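PDB 2Z8F: galacto-N-biose/lacto-N-biose I transporter substrate-binding protein from Bifidobacterium longum, which binds galacto-N-biose and lacto-N-biose type sugars as the solute-binding component of an ABC transporter, probably delivering them for uptake. Local coordinates for residues A[292-297]-A[303-308]; A[63-68]-A[76-81]; A[111-116]-A[123-128]; A[83-88]-A[92-97]. All coordinates share one frame; numbering follows the deposited sequence.

Interactions 1, 2 and 3 all reach the same mixed sheet. Interaction 1 places helix 301-311 against one face of strand 290-294, and interaction 2 places helix 61-71 against the other face, on strand 77-81. Strand 290-294 lies between strands 77-81 and 121-126, and backbone bonds join Ala293 to Ala78 and Val294 to Tyr123. Interaction 4 touches the other three from the turn after helix 85-90. The touching residues are mostly buried; Gly92 of interaction 4 is exposed. Interactions 1 and 2 are apolar across the contact, whereas 3 and 4 each add one backbone hydrogen bond. Zinc lies beside interaction 1, and the sugar meets Gln79 of interaction 2 and Asp128 of interaction 3.

Interaction 1: residues A[292-297]-A[303-308]; sequences VAVLKN and EAMEFL. With ZN (zinc ion), chain E.
Val292 and Leu308 make the tight end of this contact between strand 290-294 and helix 301-311. CB of Val292 lies 3.6 Å from CD1 of Leu308. The second branch, CD2 of Leu308, comes 3.5 Å from O of Val292. CG of Leu308 is anti to its backbone N (chi1 -174°), and this sends the two methyls toward the strand. Packing is looser at Val294. Its CG2 meets SD of Met305 at 3.7 Å but stays 4.5 Å from CB of Ala304. The Met305 chain is bent twice, which lays its sulfur against the valine. Over 292-294 and 303-308 the two run nearly antiparallel (166°), their closest axis approach 9.5 Å. Val292 and Val294 point at the helix, and Ala293 between them points the other way. Leu77 of the neighbouring strand also packs against both valines and Ala304. The more open side of the helix carries Glu303 and Glu306. OE1 of Glu303 binds zinc at 1.9 Å, with Asp12 and His300 completing the protein ligands, while OE2 stays 3.1 Å from the metal. No hydrogen bond crosses between strand and helix. Cohesion therefore rests on apolar burial, with the metal chemistry kept to the outer side of the helix.

Interaction 2: residues A[63-68]-A[76-81]; sequences KKLETD and DLAQVG
This is a small, buried, apolar helix-on-sheet contact, made when Leu65 of helix 61-71 rests on Ala78 of strand 77-81. The helix belongs to a beta-alpha-beta crossover. It joins strand 47-53 to the parallel strand 77-81, with strand 16-22 between them in the sheet. Both methyls of Leu65 bear on the one methyl of Ala78: CD1 is 3.6 Å and CD2 3.7 Å from CB of Ala78. CG of Leu65 is anti to its carbonyl carbon (chi1 -68°), which directs the fork at the strand. A more distant touch runs from CD1 of Leu65 to CG2 of Val80, at 4.3 Å. No hydrogen bond joins helix and strand. Two polar pairings run along the helix instead. NZ of Lys64 forms a salt bridge with OD2 of Asp68 at 2.8 Å, on the syn side of the carboxylate. O of Lys63 is gripped twice, by N and OG1 of Thr67, from opposite faces of its plane. Gln79 leads its amide away from the helix: NE2 donates to O4 of a bound galactose, and OE1 accepts from N of Arg23. Around the contact, Leu65 also packs on Met21 of strand 16-22 and on Leu295. Leu77 points to the other face of the sheet, where helix 301-311 covers it, so the strand lies between two helices.

Interaction 3: residues A[111-116]-A[123-128]; sequences GPYSLV and YGLPQD. With GAL (beta-D-galactopyranose), chain C.
A helix-to-hairpin junction is tied here by Val116 and Tyr123, just after helix 110-114. N of Tyr123 donates to O of Val116 at 2.9 Å, with a bent N-H angle of 142°. The same oxygen lies at the edge of the Tyr123 ring, 3.8 Å from CD2. Val116 wedges its two methyls against the returning strand. CG1 reaches N of Pro126 at 3.5 Å, and CG2 reaches O of Gly124 at 3.4 Å. With CG1 anti to the carbonyl carbon (chi1 -52°), CG2 falls between the backbone N and C, turned to that oxygen. N and O of Gly124 are buried here with no partner in the model. The bond from Tyr123 closes the antiparallel hairpin of strands 117-118 and 121-126, at one margin of the mixed sheet. Further along, the two prolines meet at their corners, CB of Pro112 3.6 Å from CB of Pro126. The Tyr113 ring takes CD2 of Leu125 at its edge, at 4.2 Å. Past the strand the chain enters the sugar pocket at Asp128. Its OD2 accepts a hydrogen bond from O3 of the galactose at 2.7 Å. OD1 is held by N of Ser290, whose hydroxyl also binds that galactose.

Interaction 4: residues A[83-88]-A[92-97]; sequences AELPEV and GLLQDV
The flat group of this contact is the peptide carbonyl of Val88, and Leu93 meets it at the oxygen; no aromatic ring belongs to either segment. N of Leu93 donates to O of Val88 at 3.0 Å. The bond is fairly straight, with 162° at the hydrogen and 164° at the oxygen. N of Gly92 is also near that oxygen, but its N-H points badly for a hydrogen bond. Leu93 continues past the carbonyl, its CB 3.5 Å from O of Val88. Its CD1 then comes 4.0 Å from both CB and CG1 of Val88, the two side chains crossing at about a right angle. Leu94 takes the other branch of the valine. CD2 of Leu94 lies 3.8 Å from CG2 of Val88, and CD1 of Leu94 lies 4.1 Å from CG of Leu85. Val88 therefore has one methyl against each leucine, a division set by its chi1 of -64°. The two leucines lead to different neighbours. Leu93 reaches Val69 and Glu66 of helix 61-71, while Leu94 packs on Tyr123 and Leu295. Beyond them, N of Gln95 bonds to the backbone of Val294 and ties the segment to strand 290-294. Gly92 turns the chain out of helix 85-90. Its positive phi and two backbone bonds back into the last turn, one of them from Leu93 to Val88, make this a Schellman motif; the Leu93-Val88 contact is the apolar touch that often goes with it.

Interaction 1: residues A[292-297]-A[303-308]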
# COMPACT_ATOMS: atom_id res chain seq x y z
N VAL A 292 8.32 -3.38 -9.32
CA VAL A 292 9.75 -3.67 -9.20
C VAL A 292 10.41 -2.94 -10.36
O VAL A 292 9.98 -3.05 -11.53
CB VAL A 292 10.05 -5.19 -9.19
CG1 VAL A 292 11.56 -5.42 -9.10
CG2 VAL A 292 9.35 -5.85 -8.04
N ALA A 293 11.38 -2.10 -10.04
CA ALA A 293 12.04 -1.26 -11.04
C ALA A 293 13.44 -1.76 -11.35
O ALA A 293 14.09 -2.41 -10.51
CB ALA A 293 12.11 0.19 -10.55
N VAL A 294 13.90 -1.45 -12.56
CA VAL A 294 15.28 -1.73 -12.97
C VAL A 294 16.10 -0.49 -12.64
O VAL A 294 15.70 0.63 -13.01
CB VAL A 294 15.38 -2.08 -14.48
CG1 VAL A 294 16.84 -2.39 -14.85
CG2 VAL A 294 14.48 -3.28 -14.81
N LEU A 295 17.20 -0.67 -11.93
CA LEU A 295 17.98 0.47 -11.43
C LEU A 295 19.01 0.95 -12.46
O LEU A 295 19.36 0.22 -13.39
CB LEU A 295 18.63 0.13 -10.08
CG LEU A 295 17.64 -0.17 -8.95
CD1 LEU A 295 18.33 -0.20 -7.60
CD2 LEU A 295 16.48 0.86 -8.95
N LYS A 296 19.47 2.18 -12.26
CA LYS A 296 20.27 2.94 -13.23
C LYS A 296 21.37 2.19 -13.99
O LYS A 296 21.40 2.20 -15.22
CB LYS A 296 20.86 4.17 -12.54
CG LYS A 296 21.64 5.11 -13.44
CD LYS A 296 22.38 6.14 -12.60
CE LYS A 296 23.50 6.78 -13.39
NZ LYS A 296 22.98 7.67 -14.48
N ASN A 297 22.26 1.55 -13.25
CA ASN A 297 23.43 0.94 -13.84
C ASN A 297 23.38 -0.60 -13.89
O ASN A 297 24.42 -1.27 -13.92
CB ASN A 297 24.69 1.39 -13.10
CG ASN A 297 24.87 2.91 -13.11
OD1 ASN A 297 24.96 3.53 -12.05
ND2 ASN A 297 24.95 3.52 -14.29
N GLU A 303 17.31 -9.23 -19.30
CA GLU A 303 17.13 -10.43 -18.51
C GLU A 303 16.52 -10.14 -17.14
O GLU A 303 15.75 -10.94 -16.61
CB GLU A 303 18.45 -11.20 -18.39
CG GLU A 303 19.00 -11.69 -19.73
CD GLU A 303 19.77 -10.60 -20.46
OE1 GLU A 303 20.53 -9.84 -19.80
OE2 GLU A 303 19.63 -10.50 -21.72
N ALA A 304 16.84 -8.99 -16.54
CA ALA A 304 16.13 -8.56 -15.37
C ALA A 304 14.62 -8.53 -15.60
O ALA A 304 13.84 -9.01 -14.78
CB ALA A 304 16.64 -7.19 -14.91
N MET A 305 14.21 -7.96 -16.74
CA MET A 305 12.78 -7.85 -17.05
C MET A 305 12.15 -9.19 -17.44
O MET A 305 10.99 -9.47 -17.11
CB MET A 305 12.59 -6.81 -18.15
CG MET A 305 12.91 -5.39 -17.65
SD MET A 305 11.56 -4.72 -16.66
CE MET A 305 10.37 -4.21 -17.94
N GLU A 306 12.93 -10.05 -18.08
CA GLU A 306 12.49 -11.40 -18.41
C GLU A 306 12.11 -12.17 -17.14
O GLU A 306 11.01 -12.74 -17.01
CB GLU A 306 13.62 -12.12 -19.15
CG GLU A 306 13.37 -13.63 -19.36
CD GLU A 306 12.30 -13.97 -20.40
OE1 GLU A 306 11.55 -13.10 -20.89
OE2 GLU A 306 12.21 -15.18 -20.70
N PHE A 307 13.04 -12.18 -16.19
CA PHE A 307 12.77 -12.77 -14.88
C PHE A 307 11.60 -12.09 -14.18
O PHE A 307 10.71 -12.78 -13.67
CB PHE A 307 14.02 -12.76 -13.97
CG PHE A 307 13.66 -12.83 -12.50
CD1 PHE A 307 13.30 -14.05 -11.92
CD2 PHE A 307 13.62 -11.67 -11.70
CE1 PHE A 307 12.92 -14.14 -10.58
CE2 PHE A 307 13.24 -11.75 -10.36
CZ PHE A 307 12.87 -13.00 -9.79
N LEU A 308 11.58 -10.75 -14.19
CA LEU A 308 10.55 -10.02 -13.46
C LEU A 308 9.14 -10.36 -13.95
O LEU A 308 8.22 -10.51 -13.15
CB LEU A 308 10.76 -8.51 -13.57
CG LEU A 308 9.80 -7.68 -12.71
CD1 LEU A 308 9.78 -8.14 -11.21
CD2 LEU A 308 10.25 -6.24 -12.84
ZN ZN E . 22.12 -9.08 -20.52

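Interaction 2: residues A[63-68]-A[76-81]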
# COMPACT_ATOMS: atom_id res chain seq x y z
N LYS A 63 16.00 4.89 0.49
CA LYS A 63 17.19 5.58 0.99
C LYS A 63 18.45 4.71 0.80
O LYS A 63 19.48 5.21 0.33
CB LYS A 63 17.01 5.94 2.46
CG LYS A 63 15.82 6.87 2.72
CD LYS A 63 15.65 7.14 4.22
CE LYS A 63 14.70 8.31 4.47
NZ LYS A 63 13.27 7.95 4.16
N LYS A 64 18.34 3.42 1.12
CA LYS A 64 19.44 2.48 0.84
C LYS A 64 19.72 2.37 -0.66
O LYS A 64 20.88 2.34 -1.07
CB LYS A 64 19.18 1.09 1.44
CG LYS A 64 20.36 0.09 1.18
CD LYS A 64 20.09 -1.33 1.70
CE LYS A 64 21.11 -2.36 1.17
NZ LYS A 64 22.54 -1.89 1.27
N LEU A 65 18.66 2.31 -1.47
CA LEU A 65 18.82 2.24 -2.93
C LEU A 65 19.57 3.46 -3.45
O LEU A 65 20.43 3.33 -4.31
CB LEU A 65 17.45 2.13 -3.63
CG LEU A 65 16.66 0.84 -3.43
CD1 LEU A 65 15.37 0.91 -4.23
CD2 LEU A 65 17.47 -0.34 -3.90
N GLU A 66 19.27 4.64 -2.90
CA GLU A 66 19.95 5.86 -3.30
C GLU A 66 21.45 5.79 -3.02
O GLU A 66 22.26 6.09 -3.90
CB GLU A 66 19.34 7.08 -2.61
CG GLU A 66 19.94 8.37 -3.12
CD GLU A 66 19.19 9.61 -2.66
OE1 GLU A 66 18.10 9.49 -2.08
OE2 GLU A 66 19.72 10.71 -2.88
N THR A 67 21.78 5.39 -1.80
CA THR A 67 23.16 5.19 -1.35
C THR A 67 23.89 4.18 -2.23
O THR A 67 25.02 4.43 -2.69
CB THR A 67 23.17 4.70 0.11
OG1 THR A 67 22.57 5.70 0.95
CG2 THR A 67 24.59 4.44 0.59
N ASP A 68 23.24 3.04 -2.48
CA ASP A 68 23.84 1.96 -3.25
C ASP A 68 24.02 2.27 -4.73
O ASP A 68 25.02 1.88 -5.33
CB ASP A 68 23.07 0.65 -3.04
CG ASP A 68 23.22 0.08 -1.63
OD1 ASP A 68 24.02 0.59 -0.82
OD2 ASP A 68 22.51 -0.89 -1.32
N ASP A 76 20.11 -5.12 -9.42
CA ASP A 76 19.49 -4.88 -10.74
C ASP A 76 18.03 -4.47 -10.63
O ASP A 76 17.58 -3.57 -11.36
CB ASP A 76 19.61 -6.13 -11.61
CG ASP A 76 21.05 -6.51 -11.84
OD1 ASP A 76 21.68 -5.89 -12.72
OD2 ASP A 76 21.55 -7.41 -11.11
N LEU A 77 17.32 -5.12 -9.72
CA LEU A 77 15.89 -4.99 -9.54
C LEU A 77 15.60 -4.64 -8.09
O LEU A 77 16.21 -5.22 -7.18
CB LEU A 77 15.19 -6.32 -9.84
CG LEU A 77 15.14 -6.78 -11.30
CD1 LEU A 77 14.69 -8.22 -11.42
CD2 LEU A 77 14.18 -5.84 -12.10
N ALA A 78 14.66 -3.73 -7.87
CA ALA A 78 14.28 -3.37 -6.50
C ALA A 78 12.81 -3.03 -6.41
O ALA A 78 12.27 -2.32 -7.28
CB ALA A 78 15.12 -2.19 -6.02
N GLN A 79 12.16 -3.48 -5.34
CA GLN A 79 10.77 -3.10 -5.11
C GLN A 79 10.69 -1.58 -4.91
O GLN A 79 11.44 -1.03 -4.11
CB GLN A 79 10.21 -3.82 -3.87
CG GLN A 79 8.76 -3.45 -3.59
CD GLN A 79 8.17 -4.25 -2.46
OE1 GLN A 79 8.69 -5.31 -2.09
NE2 GLN A 79 7.06 -3.76 -1.91
N VAL A 80 9.78 -0.92 -5.62
CA VAL A 80 9.63 0.52 -5.51
C VAL A 80 8.13 0.76 -5.55
O VAL A 80 7.45 0.34 -6.50
CB VAL A 80 10.30 1.25 -6.69
CG1 VAL A 80 9.98 2.76 -6.67
CG2 VAL A 80 11.81 1.02 -6.68
N GLY A 81 7.61 1.41 -4.51
CA GLY A 81 6.17 1.63 -4.41
C GLY A 81 5.76 2.54 -5.55
O GLY A 81 6.58 3.33 -6.02

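Interaction 3: residues A[111-116]-A[123-128]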
# COMPACT_ATOMS: atom_id res chain seq x y z
N GLY A 111 -3.97 -0.17 -15.57
CA GLY A 111 -3.77 0.85 -14.52
C GLY A 111 -2.39 0.71 -13.90
O GLY A 111 -1.54 1.59 -14.04
N PRO A 112 -2.16 -0.41 -13.19
CA PRO A 112 -0.83 -0.66 -12.64
C PRO A 112 0.30 -0.50 -13.66
O PRO A 112 1.35 0.05 -13.32
CB PRO A 112 -0.94 -2.10 -12.13
CG PRO A 112 -2.33 -2.26 -11.74
CD PRO A 112 -3.12 -1.45 -12.79
N TYR A 113 0.11 -0.97 -14.90
CA TYR A 113 1.15 -0.82 -15.91
C TYR A 113 1.50 0.67 -16.15
O TYR A 113 2.66 1.04 -16.26
CB TYR A 113 0.77 -1.54 -17.22
CG TYR A 113 1.89 -1.50 -18.22
CD1 TYR A 113 2.96 -2.40 -18.15
CD2 TYR A 113 1.92 -0.53 -19.23
CE1 TYR A 113 4.01 -2.36 -19.07
CE2 TYR A 113 2.97 -0.47 -20.15
CZ TYR A 113 4.00 -1.39 -20.07
OH TYR A 113 5.02 -1.33 -20.98
N SER A 114 0.47 1.53 -16.22
CA SER A 114 0.70 2.97 -16.38
C SER A 114 1.50 3.58 -15.23
O SER A 114 2.17 4.59 -15.42
CB SER A 114 -0.62 3.72 -16.61
OG SER A 114 -1.35 3.84 -15.39
N LEU A 115 1.46 2.95 -14.06
CA LEU A 115 2.15 3.46 -12.88
C LEU A 115 3.64 3.12 -12.83
O LEU A 115 4.34 3.57 -11.92
CB LEU A 115 1.47 2.98 -11.59
CG LEU A 115 -0.03 3.27 -11.48
CD1 LEU A 115 -0.56 2.77 -10.15
CD2 LEU A 115 -0.34 4.76 -11.65
N VAL A 116 4.12 2.35 -13.79
CA VAL A 116 5.57 2.19 -13.95
C VAL A 116 6.17 3.15 -14.97
O VAL A 116 7.35 3.09 -15.29
CB VAL A 116 6.00 0.70 -14.23
CG1 VAL A 116 5.40 -0.19 -13.19
CG2 VAL A 116 5.60 0.25 -15.65
N TYR A 123 9.83 1.96 -16.40
CA TYR A 123 10.99 1.79 -15.53
C TYR A 123 10.98 0.48 -14.77
O TYR A 123 11.82 0.26 -13.89
CB TYR A 123 11.18 3.01 -14.60
CG TYR A 123 11.52 4.23 -15.42
CD1 TYR A 123 12.84 4.49 -15.81
CD2 TYR A 123 10.51 5.11 -15.86
CE1 TYR A 123 13.15 5.60 -16.60
CE2 TYR A 123 10.82 6.22 -16.65
CZ TYR A 123 12.14 6.45 -17.01
OH TYR A 123 12.46 7.54 -17.79
N GLY A 124 10.06 -0.40 -15.15
CA GLY A 124 9.97 -1.75 -14.57
C GLY A 124 8.64 -2.40 -14.88
O GLY A 124 8.03 -2.16 -15.94
N LEU A 125 8.16 -3.23 -13.96
CA LEU A 125 6.85 -3.85 -14.12
C LEU A 125 6.05 -3.78 -12.82
O LEU A 125 6.64 -3.88 -11.73
CB LEU A 125 6.97 -5.31 -14.60
CG LEU A 125 7.58 -5.55 -15.97
CD1 LEU A 125 7.78 -7.04 -16.18
CD2 LEU A 125 6.68 -4.98 -17.06
N PRO A 126 4.71 -3.63 -12.93
CA PRO A 126 3.90 -3.53 -11.73
C PRO A 126 3.79 -4.88 -11.04
O PRO A 126 3.80 -5.93 -11.73
CB PRO A 126 2.54 -3.08 -12.27
CG PRO A 126 2.45 -3.81 -13.61
CD PRO A 126 3.87 -3.58 -14.15
N GLN A 127 3.63 -4.87 -9.72
CA GLN A 127 3.59 -6.14 -8.98
C GLN A 127 2.26 -6.37 -8.26
O GLN A 127 1.69 -7.46 -8.34
CB GLN A 127 4.79 -6.25 -8.01
CG GLN A 127 4.83 -7.59 -7.30
CD GLN A 127 6.10 -7.75 -6.47
OE1 GLN A 127 6.18 -7.24 -5.33
NE2 GLN A 127 7.11 -8.42 -7.04
N ASP A 128 1.75 -5.34 -7.57
CA ASP A 128 0.52 -5.50 -6.78
C ASP A 128 -0.24 -4.18 -6.65
O ASP A 128 0.29 -3.13 -7.02
CB ASP A 128 0.84 -6.05 -5.37
CG ASP A 128 1.65 -5.06 -4.52
OD1 ASP A 128 2.69 -4.54 -5.01
OD2 ASP A 128 1.21 -4.80 -3.39
C1 GAL C . 3.48 -2.73 1.50
C2 GAL C . 3.57 -2.39 0.02
C3 GAL C . 2.78 -3.43 -0.77
C4 GAL C . 3.28 -4.85 -0.43
C5 GAL C . 3.20 -5.09 1.08
C6 GAL C . 3.80 -6.43 1.50
O2 GAL C . 2.98 -1.12 -0.19
O3 GAL C . 2.94 -3.14 -2.13
O4 GAL C . 4.59 -4.94 -0.92
O5 GAL C . 3.93 -4.07 1.76
O6 GAL C . 3.41 -6.71 2.83

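Interaction 4: residues A[83-88]-A[92-97]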
# COMPACT_ATOMS: atom_id res chain seq x y z
N ALA A 83 3.97 5.07 -5.30
CA ALA A 83 4.13 6.39 -4.68
C ALA A 83 5.57 6.85 -4.61
O ALA A 83 5.84 8.06 -4.45
CB ALA A 83 3.53 6.39 -3.30
N GLU A 84 6.49 5.89 -4.67
CA GLU A 84 7.92 6.17 -4.58
C GLU A 84 8.59 6.35 -5.94
O GLU A 84 9.69 6.89 -6.02
CB GLU A 84 8.63 5.00 -3.89
CG GLU A 84 8.26 4.84 -2.42
CD GLU A 84 8.94 3.65 -1.72
OE1 GLU A 84 9.09 2.57 -2.34
OE2 GLU A 84 9.29 3.81 -0.52
N LEU A 85 7.94 5.86 -7.00
CA LEU A 85 8.60 5.81 -8.31
C LEU A 85 8.96 7.19 -8.87
O LEU A 85 10.07 7.38 -9.35
CB LEU A 85 7.79 4.94 -9.29
CG LEU A 85 8.48 4.46 -10.57
CD1 LEU A 85 8.03 3.04 -10.86
CD2 LEU A 85 8.19 5.35 -11.77
N PRO A 86 8.02 8.16 -8.80
CA PRO A 86 8.40 9.50 -9.28
C PRO A 86 9.60 10.07 -8.51
O PRO A 86 10.49 10.67 -9.11
CB PRO A 86 7.10 10.32 -9.07
CG PRO A 86 5.99 9.29 -9.14
CD PRO A 86 6.62 8.13 -8.34
N GLU A 87 9.66 9.81 -7.22
CA GLU A 87 10.76 10.30 -6.39
C GLU A 87 12.10 9.70 -6.81
O GLU A 87 13.08 10.41 -7.03
CB GLU A 87 10.47 9.95 -4.94
CG GLU A 87 11.47 10.53 -3.94
CD GLU A 87 10.93 10.52 -2.51
OE1 GLU A 87 9.70 10.53 -2.29
OE2 GLU A 87 11.76 10.49 -1.60
N VAL A 88 12.15 8.37 -6.95
CA VAL A 88 13.42 7.75 -7.30
C VAL A 88 13.80 8.01 -8.75
O VAL A 88 14.98 8.05 -9.08
CB VAL A 88 13.47 6.25 -6.91
CG1 VAL A 88 13.37 6.09 -5.40
CG2 VAL A 88 12.39 5.44 -7.64
N GLY A 92 17.28 10.15 -10.27
CA GLY A 92 18.13 9.53 -11.31
C GLY A 92 18.54 8.10 -11.00
O GLY A 92 19.60 7.63 -11.46
N LEU A 93 17.72 7.38 -10.23
CA LEU A 93 18.07 6.03 -9.79
C LEU A 93 17.58 4.89 -10.70
O LEU A 93 17.94 3.73 -10.48
CB LEU A 93 17.57 5.79 -8.36
CG LEU A 93 17.93 6.85 -7.30
CD1 LEU A 93 17.31 6.43 -5.98
CD2 LEU A 93 19.46 7.01 -7.18
N LEU A 94 16.76 5.22 -11.69
CA LEU A 94 16.14 4.21 -12.54
C LEU A 94 16.74 4.12 -13.93
O LEU A 94 17.40 5.06 -14.40
CB LEU A 94 14.63 4.48 -12.67
CG LEU A 94 13.90 4.69 -11.34
CD1 LEU A 94 12.41 4.84 -11.55
CD2 LEU A 94 14.17 3.53 -10.37
N GLN A 95 16.48 2.99 -14.59
CA GLN A 95 16.86 2.77 -15.98
C GLN A 95 15.62 2.62 -16.87
O GLN A 95 14.73 1.83 -16.57
CB GLN A 95 17.70 1.49 -16.09
CG GLN A 95 18.24 1.31 -17.48
CD GLN A 95 19.23 0.17 -17.64
OE1 GLN A 95 19.36 -0.36 -18.73
NE2 GLN A 95 19.93 -0.20 -16.57
N ASP A 96 15.57 3.39 -17.96
CA ASP A 96 14.52 3.30 -18.96
C ASP A 96 14.55 1.91 -19.59
O ASP A 96 15.55 1.53 -20.21
CB ASP A 96 14.77 4.38 -20.02
CG ASP A 96 13.80 4.32 -21.19
OD1 ASP A 96 13.00 3.39 -21.26
OD2 ASP A 96 13.89 5.23 -22.07
N VAL A 97 13.48 1.14 -19.39
CA VAL A 97 13.37 -0.23 -19.93
C VAL A 97 12.13 -0.35 -20.82
O VAL A 97 11.52 -1.43 -20.94
CB VAL A 97 13.37 -1.32 -18.83
CG1 VAL A 97 14.76 -1.49 -18.23
CG2 VAL A 97 12.34 -1.01 -17.73